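Local coordinates for protein importin subunit beta-1 (Saccharomyces cerevisiae, PDB 5OWU) that carries proteins into the nucleus together with importin alpha, the adaptor that binds the classical nuclear localization signal of the cargo, at residues S711-M725 with I761-Y775. Residues are numbered along the deposited sequence; the frame is centred on the assembly and turned at random.
Sequences SNIGADFIPYLNDIM and IVAGLHDKPEALFPY
Two glycines, Gly714 and Gly764, let the backbones meet where helices 698-713 and 741-764 end: their CA atoms lie 4.0 Å apart, and Gly714 CA makes a CA-H...O contact with Gly764 O. At both positions the lack of a side chain matters, since a methyl on Gly764 would point toward the 711-725 segment, and Gly714 turns with positive phi.

Beyond this crossing, Ile718 and Leu721 of helix 718-732 pack on Ile761, on Leu765 of the turn and on Ala771 of helix 769-772. Leu721 meets Leu765 tip to tip, CD2 to CD1 at 3.7 Å, while its other methyl, CD1, packs on Ile761 CG2. Ile718 lays CG1 against Leu765 CD2 and Ala771 CB; the small alanine allows this close approach.

Tyr775 closes the far end. With chi1 at -77°, Met725 sets CG over the centre of the ring, 3.6 Å from the centroid, in a CH-pi contact; the bend at chi2 carries SD, oblique to the ring, and CE on toward Tyr775 CB. Pro774 CG sits over the opposite face, offset toward the rim. At the ring's edge Asn722 ND2 donates an almost straight hydrogen bond to Tyr775 OH (2.8 Å, 178°), which lies in the amide plane. A leucine in place of Tyr775 has no hydroxyl or ring, so the Asn722 amide would probably be left without its mate and Met725 CG without the flat face beneath it.

The contact thus ties both ends of HEAT repeat 17, with its flanking turns, to the start of repeat 18, mainly by apolar packing; the one polar bond, with Met725 and Pro774, probably helps hold the ring's orientation.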
loop_
_atom_site.group_PDB
_atom_site.type_symbol
_atom_site.label_atom_id
_atom_site.label_comp_id
_atom_site.label_asym_id
_atom_site.label_seq_id
_atom_site.Cartn_x
_atom_site.Cartn_y
_atom_site.Cartn_z
ATOM N N SER A 711 7.380 -13.344 -28.183
ATOM C CA SER A 711 8.622 -14.062 -27.952
ATOM C C SER A 711 8.556 -15.438 -28.583
ATOM O O SER A 711 9.568 -15.964 -29.060
ATOM C CB SER A 711 8.912 -14.191 -26.458
ATOM O OG SER A 711 10.154 -14.837 -26.289
ATOM N N ASN A 712 7.377 -16.048 -28.584
ATOM C CA ASN A 712 7.284 -17.419 -29.050
ATOM C C ASN A 712 6.947 -17.537 -30.538
ATOM O O ASN A 712 7.384 -18.501 -31.176
ATOM C CB ASN A 712 6.276 -18.169 -28.185
ATOM C CG ASN A 712 6.811 -18.414 -26.760
ATOM O OD1 ASN A 712 7.666 -19.272 -26.555
ATOM N ND2 ASN A 712 6.323 -17.645 -25.785
ATOM N N ILE A 713 6.216 -16.579 -31.126
ATOM C CA ILE A 713 5.851 -16.694 -32.547
ATOM C C ILE A 713 6.796 -15.921 -33.460
ATOM O O ILE A 713 6.663 -16.002 -34.694
ATOM C CB ILE A 713 4.384 -16.262 -32.804
ATOM C CG1 ILE A 713 4.193 -14.740 -32.681
ATOM C CG2 ILE A 713 3.444 -17.000 -31.852
ATOM C CD1 ILE A 713 2.795 -14.266 -33.146
ATOM N N GLY A 714 7.737 -15.175 -32.895
ATOM C CA GLY A 714 8.782 -14.559 -33.692
ATOM C C GLY A 714 8.227 -13.678 -34.794
ATOM O O GLY A 714 7.374 -12.810 -34.569
ATOM N N ALA A 715 8.720 -13.914 -36.014
ATOM C CA ALA A 715 8.349 -13.103 -37.171
ATOM C C ALA A 715 6.851 -13.131 -37.454
ATOM O O ALA A 715 6.326 -12.171 -38.033
ATOM C CB ALA A 715 9.122 -13.575 -38.401
ATOM N N ASP A 716 6.142 -14.197 -37.049
ATOM C CA ASP A 716 4.693 -14.221 -37.230
ATOM C C ASP A 716 4.015 -13.030 -36.556
ATOM O O ASP A 716 2.855 -12.721 -36.865
ATOM C CB ASP A 716 4.123 -15.522 -36.665
ATOM C CG ASP A 716 4.360 -16.724 -37.568
ATOM O OD1 ASP A 716 5.048 -16.598 -38.601
ATOM O OD2 ASP A 716 3.848 -17.808 -37.229
ATOM N N PHE A 717 4.710 -12.365 -35.632
ATOM C CA PHE A 717 4.160 -11.238 -34.891
ATOM C C PHE A 717 4.147 -9.948 -35.696
ATOM O O PHE A 717 3.445 -9.005 -35.320
ATOM C CB PHE A 717 4.981 -11.026 -33.619
ATOM C CG PHE A 717 4.295 -10.177 -32.575
ATOM C CD1 PHE A 717 3.269 -10.704 -31.805
ATOM C CD2 PHE A 717 4.696 -8.867 -32.346
ATOM C CE1 PHE A 717 2.649 -9.934 -30.829
ATOM C CE2 PHE A 717 4.079 -8.095 -31.376
ATOM C CZ PHE A 717 3.052 -8.631 -30.619
ATOM N N ILE A 718 4.898 -9.879 -36.796
ATOM C CA ILE A 718 5.110 -8.593 -37.466
ATOM C C ILE A 718 3.800 -7.929 -37.873
ATOM O O ILE A 718 3.681 -6.704 -37.721
ATOM C CB ILE A 718 6.097 -8.764 -38.627
ATOM C CG1 ILE A 718 7.496 -9.038 -38.057
ATOM C CG2 ILE A 718 6.101 -7.530 -39.528
ATOM C CD1 ILE A 718 8.510 -9.551 -39.069
ATOM N N PRO A 719 2.789 -8.633 -38.382
ATOM C CA PRO A 719 1.552 -7.930 -38.762
ATOM C C PRO A 719 0.834 -7.262 -37.597
ATOM O O PRO A 719 0.095 -6.300 -37.827
ATOM C CB PRO A 719 0.697 -9.038 -39.394
ATOM C CG PRO A 719 1.699 -10.021 -39.900
ATOM C CD PRO A 719 2.794 -10.018 -38.873
ATOM N N TYR A 720 1.027 -7.725 -36.361
ATOM C CA TYR A 720 0.410 -7.093 -35.195
ATOM C C TYR A 720 1.269 -5.982 -34.599
ATOM O O TYR A 720 0.759 -5.156 -33.823
ATOM C CB TYR A 720 0.122 -8.147 -34.118
ATOM C CG TYR A 720 -0.533 -9.401 -34.648
ATOM C CD1 TYR A 720 -1.915 -9.511 -34.718
ATOM C CD2 TYR A 720 0.228 -10.480 -35.074
ATOM C CE1 TYR A 720 -2.519 -10.658 -35.201
ATOM C CE2 TYR A 720 -0.373 -11.636 -35.561
ATOM C CZ TYR A 720 -1.745 -11.712 -35.629
ATOM O OH TYR A 720 -2.351 -12.851 -36.119
ATOM N N LEU A 721 2.544 -5.918 -34.989
ATOM C CA LEU A 721 3.517 -5.099 -34.279
ATOM C C LEU A 721 3.064 -3.646 -34.168
ATOM O O LEU A 721 3.001 -3.086 -33.067
ATOM C CB LEU A 721 4.869 -5.202 -34.983
ATOM C CG LEU A 721 6.031 -4.444 -34.358
ATOM C CD1 LEU A 721 6.282 -4.908 -32.930
ATOM C CD2 LEU A 721 7.271 -4.633 -35.217
ATOM N N ASN A 722 2.722 -3.019 -35.297
ATOM C CA ASN A 722 2.340 -1.613 -35.243
ATOM C C ASN A 722 1.265 -1.394 -34.189
ATOM O O ASN A 722 1.439 -0.589 -33.264
ATOM C CB ASN A 722 1.864 -1.121 -36.613
ATOM C CG ASN A 722 1.804 0.394 -36.684
ATOM O OD1 ASN A 722 0.736 0.976 -36.839
ATOM N ND2 ASN A 722 2.956 1.039 -36.528
ATOM N N ASP A 723 0.173 -2.164 -34.261
ATOM C CA ASP A 723 -0.908 -1.941 -33.309
ATOM C C ASP A 723 -0.395 -2.073 -31.883
ATOM O O ASP A 723 -0.627 -1.195 -31.038
ATOM C CB ASP A 723 -2.055 -2.915 -33.556
ATOM C CG ASP A 723 -2.825 -2.596 -34.816
ATOM O OD1 ASP A 723 -2.777 -1.433 -35.273
ATOM O OD2 ASP A 723 -3.479 -3.517 -35.342
ATOM N N ILE A 724 0.361 -3.140 -31.611
ATOM C CA ILE A 724 0.831 -3.371 -30.247
ATOM C C ILE A 724 1.735 -2.230 -29.816
ATOM O O ILE A 724 1.621 -1.716 -28.691
ATOM C CB ILE A 724 1.537 -4.738 -30.148
ATOM C CG1 ILE A 724 0.560 -5.892 -30.423
ATOM C CG2 ILE A 724 2.239 -4.917 -28.802
ATOM C CD1 ILE A 724 -0.861 -5.721 -29.914
ATOM N N MET A 725 2.614 -1.778 -30.711
ATOM C CA MET A 725 3.502 -0.693 -30.323
ATOM C C MET A 725 2.689 0.543 -29.976
ATOM O O MET A 725 2.975 1.226 -28.984
ATOM C CB MET A 725 4.509 -0.396 -31.432
ATOM C CG MET A 725 5.653 -1.400 -31.504
ATOM S SD MET A 725 6.696 -1.371 -30.024
ATOM C CE MET A 725 8.149 -2.250 -30.571
ATOM N N ILE A 761 9.184 -8.638 -27.530
ATOM C CA ILE A 761 9.181 -8.235 -28.935
ATOM C C ILE A 761 10.599 -8.238 -29.488
ATOM O O ILE A 761 10.859 -8.752 -30.580
ATOM C CB ILE A 761 8.512 -6.856 -29.085
ATOM C CG1 ILE A 761 6.999 -7.013 -28.965
ATOM C CG2 ILE A 761 8.869 -6.198 -30.407
ATOM C CD1 ILE A 761 6.246 -5.699 -28.802
ATOM N N VAL A 762 11.540 -7.672 -28.736
ATOM C CA VAL A 762 12.919 -7.636 -29.203
ATOM C C VAL A 762 13.483 -9.049 -29.310
ATOM O O VAL A 762 14.234 -9.358 -30.241
ATOM C CB VAL A 762 13.755 -6.735 -28.278
ATOM C CG1 VAL A 762 15.242 -6.843 -28.592
ATOM C CG2 VAL A 762 13.284 -5.307 -28.438
ATOM N N ALA A 763 13.119 -9.936 -28.377
ATOM C CA ALA A 763 13.536 -11.332 -28.494
ATOM C C ALA A 763 12.936 -11.982 -29.735
ATOM O O ALA A 763 13.637 -12.650 -30.502
ATOM C CB ALA A 763 13.138 -12.114 -27.243
ATOM N N GLY A 764 11.634 -11.799 -29.951
ATOM C CA GLY A 764 10.979 -12.450 -31.074
ATOM C C GLY A 764 11.470 -11.961 -32.420
ATOM O O GLY A 764 11.582 -12.746 -33.364
ATOM N N LEU A 765 11.787 -10.673 -32.526
ATOM C CA LEU A 765 12.231 -10.079 -33.777
ATOM C C LEU A 765 13.744 -9.931 -33.844
ATOM O O LEU A 765 14.243 -9.078 -34.585
ATOM C CB LEU A 765 11.556 -8.725 -33.975
ATOM C CG LEU A 765 10.030 -8.753 -33.900
ATOM C CD1 LEU A 765 9.475 -7.353 -34.125
ATOM C CD2 LEU A 765 9.451 -9.741 -34.908
ATOM N N HIS A 766 14.471 -10.765 -33.094
ATOM C CA HIS A 766 15.928 -10.698 -33.072
ATOM C C HIS A 766 16.519 -10.732 -34.476
ATOM O O HIS A 766 17.547 -10.099 -34.733
ATOM C CB HIS A 766 16.466 -11.858 -32.228
ATOM C CG HIS A 766 17.957 -11.994 -32.247
ATOM N ND1 HIS A 766 18.617 -12.813 -33.138
ATOM C CD2 HIS A 766 18.914 -11.433 -31.470
ATOM C CE1 HIS A 766 19.918 -12.741 -32.918
ATOM N NE2 HIS A 766 20.125 -11.913 -31.909
ATOM N N ASP A 767 15.888 -11.462 -35.392
ATOM C CA ASP A 767 16.376 -11.612 -36.757
ATOM C C ASP A 767 15.704 -10.669 -37.745
ATOM O O ASP A 767 16.003 -10.733 -38.940
ATOM C CB ASP A 767 16.174 -13.055 -37.239
ATOM C CG ASP A 767 17.142 -14.030 -36.603
ATOM O OD1 ASP A 767 18.180 -13.586 -36.062
ATOM O OD2 ASP A 767 16.868 -15.249 -36.663
ATOM N N LYS A 768 14.804 -9.803 -37.287
ATOM C CA LYS A 768 14.028 -8.935 -38.168
ATOM C C LYS A 768 14.229 -7.476 -37.774
ATOM O O LYS A 768 13.273 -6.768 -37.437
ATOM C CB LYS A 768 12.552 -9.323 -38.132
ATOM C CG LYS A 768 12.303 -10.732 -38.634
ATOM C CD LYS A 768 12.343 -10.795 -40.150
ATOM C CE LYS A 768 13.062 -12.037 -40.666
ATOM N NZ LYS A 768 12.720 -13.265 -39.908
ATOM N N PRO A 769 15.470 -6.989 -37.824
ATOM C CA PRO A 769 15.725 -5.599 -37.411
ATOM C C PRO A 769 14.951 -4.575 -38.217
ATOM O O PRO A 769 14.638 -3.503 -37.690
ATOM C CB PRO A 769 17.239 -5.448 -37.613
ATOM C CG PRO A 769 17.599 -6.489 -38.612
ATOM C CD PRO A 769 16.684 -7.645 -38.335
ATOM N N GLU A 770 14.625 -4.866 -39.481
ATOM C CA GLU A 770 13.865 -3.905 -40.271
ATOM C C GLU A 770 12.461 -3.718 -39.717
ATOM O O GLU A 770 11.866 -2.647 -39.880
ATOM C CB GLU A 770 13.804 -4.344 -41.740
ATOM C CG GLU A 770 12.973 -5.596 -42.015
ATOM C CD GLU A 770 13.679 -6.885 -41.625
ATOM O OE1 GLU A 770 14.795 -6.820 -41.056
ATOM O OE2 GLU A 770 13.114 -7.967 -41.897
ATOM N N ALA A 771 11.916 -4.739 -39.059
ATOM C CA ALA A 771 10.600 -4.600 -38.453
ATOM C C ALA A 771 10.661 -3.773 -37.176
ATOM O O ALA A 771 9.716 -3.038 -36.865
ATOM C CB ALA A 771 10.007 -5.979 -38.170
ATOM N N LEU A 772 11.759 -3.879 -36.422
ATOM C CA LEU A 772 11.865 -3.164 -35.156
ATOM C C LEU A 772 12.336 -1.726 -35.341
ATOM O O LEU A 772 12.030 -0.864 -34.505
ATOM C CB LEU A 772 12.828 -3.903 -34.217
ATOM C CG LEU A 772 12.949 -3.347 -32.798
ATOM C CD1 LEU A 772 11.718 -3.694 -31.987
ATOM C CD2 LEU A 772 14.209 -3.854 -32.107
ATOM N N PHE A 773 13.046 -1.447 -36.434
ATOM C CA PHE A 773 13.763 -0.181 -36.595
ATOM C C PHE A 773 12.941 1.057 -36.259
ATOM O O PHE A 773 13.443 1.914 -35.511
ATOM C CB PHE A 773 14.307 -0.095 -38.028
ATOM C CG PHE A 773 15.042 1.184 -38.321
ATOM C CD1 PHE A 773 16.231 1.478 -37.673
ATOM C CD2 PHE A 773 14.547 2.087 -39.246
ATOM C CE1 PHE A 773 16.911 2.651 -37.939
ATOM C CE2 PHE A 773 15.227 3.269 -39.514
ATOM C CZ PHE A 773 16.407 3.545 -38.858
ATOM N N PRO A 774 11.713 1.232 -36.757
ATOM C CA PRO A 774 10.998 2.494 -36.505
ATOM C C PRO A 774 10.507 2.674 -35.076
ATOM O O PRO A 774 9.883 3.702 -34.785
ATOM C CB PRO A 774 9.817 2.425 -37.488
ATOM C CG PRO A 774 9.617 0.974 -37.740
ATOM C CD PRO A 774 10.981 0.369 -37.707
ATOM N N TYR A 775 10.764 1.724 -34.177
ATOM C CA TYR A 775 10.307 1.810 -32.797
ATOM C C TYR A 775 11.448 1.958 -31.801
ATOM O O TYR A 775 11.191 2.053 -30.593
ATOM C CB TYR A 775 9.479 0.567 -32.449
ATOM C CG TYR A 775 8.373 0.318 -33.437
ATOM C CD1 TYR A 775 7.270 1.155 -33.486
ATOM C CD2 TYR A 775 8.438 -0.740 -34.334
ATOM C CE1 TYR A 775 6.260 0.944 -34.383
ATOM C CE2 TYR A 775 7.427 -0.956 -35.248
ATOM C CZ TYR A 775 6.342 -0.113 -35.268
ATOM O OH TYR A 775 5.331 -0.315 -36.172
#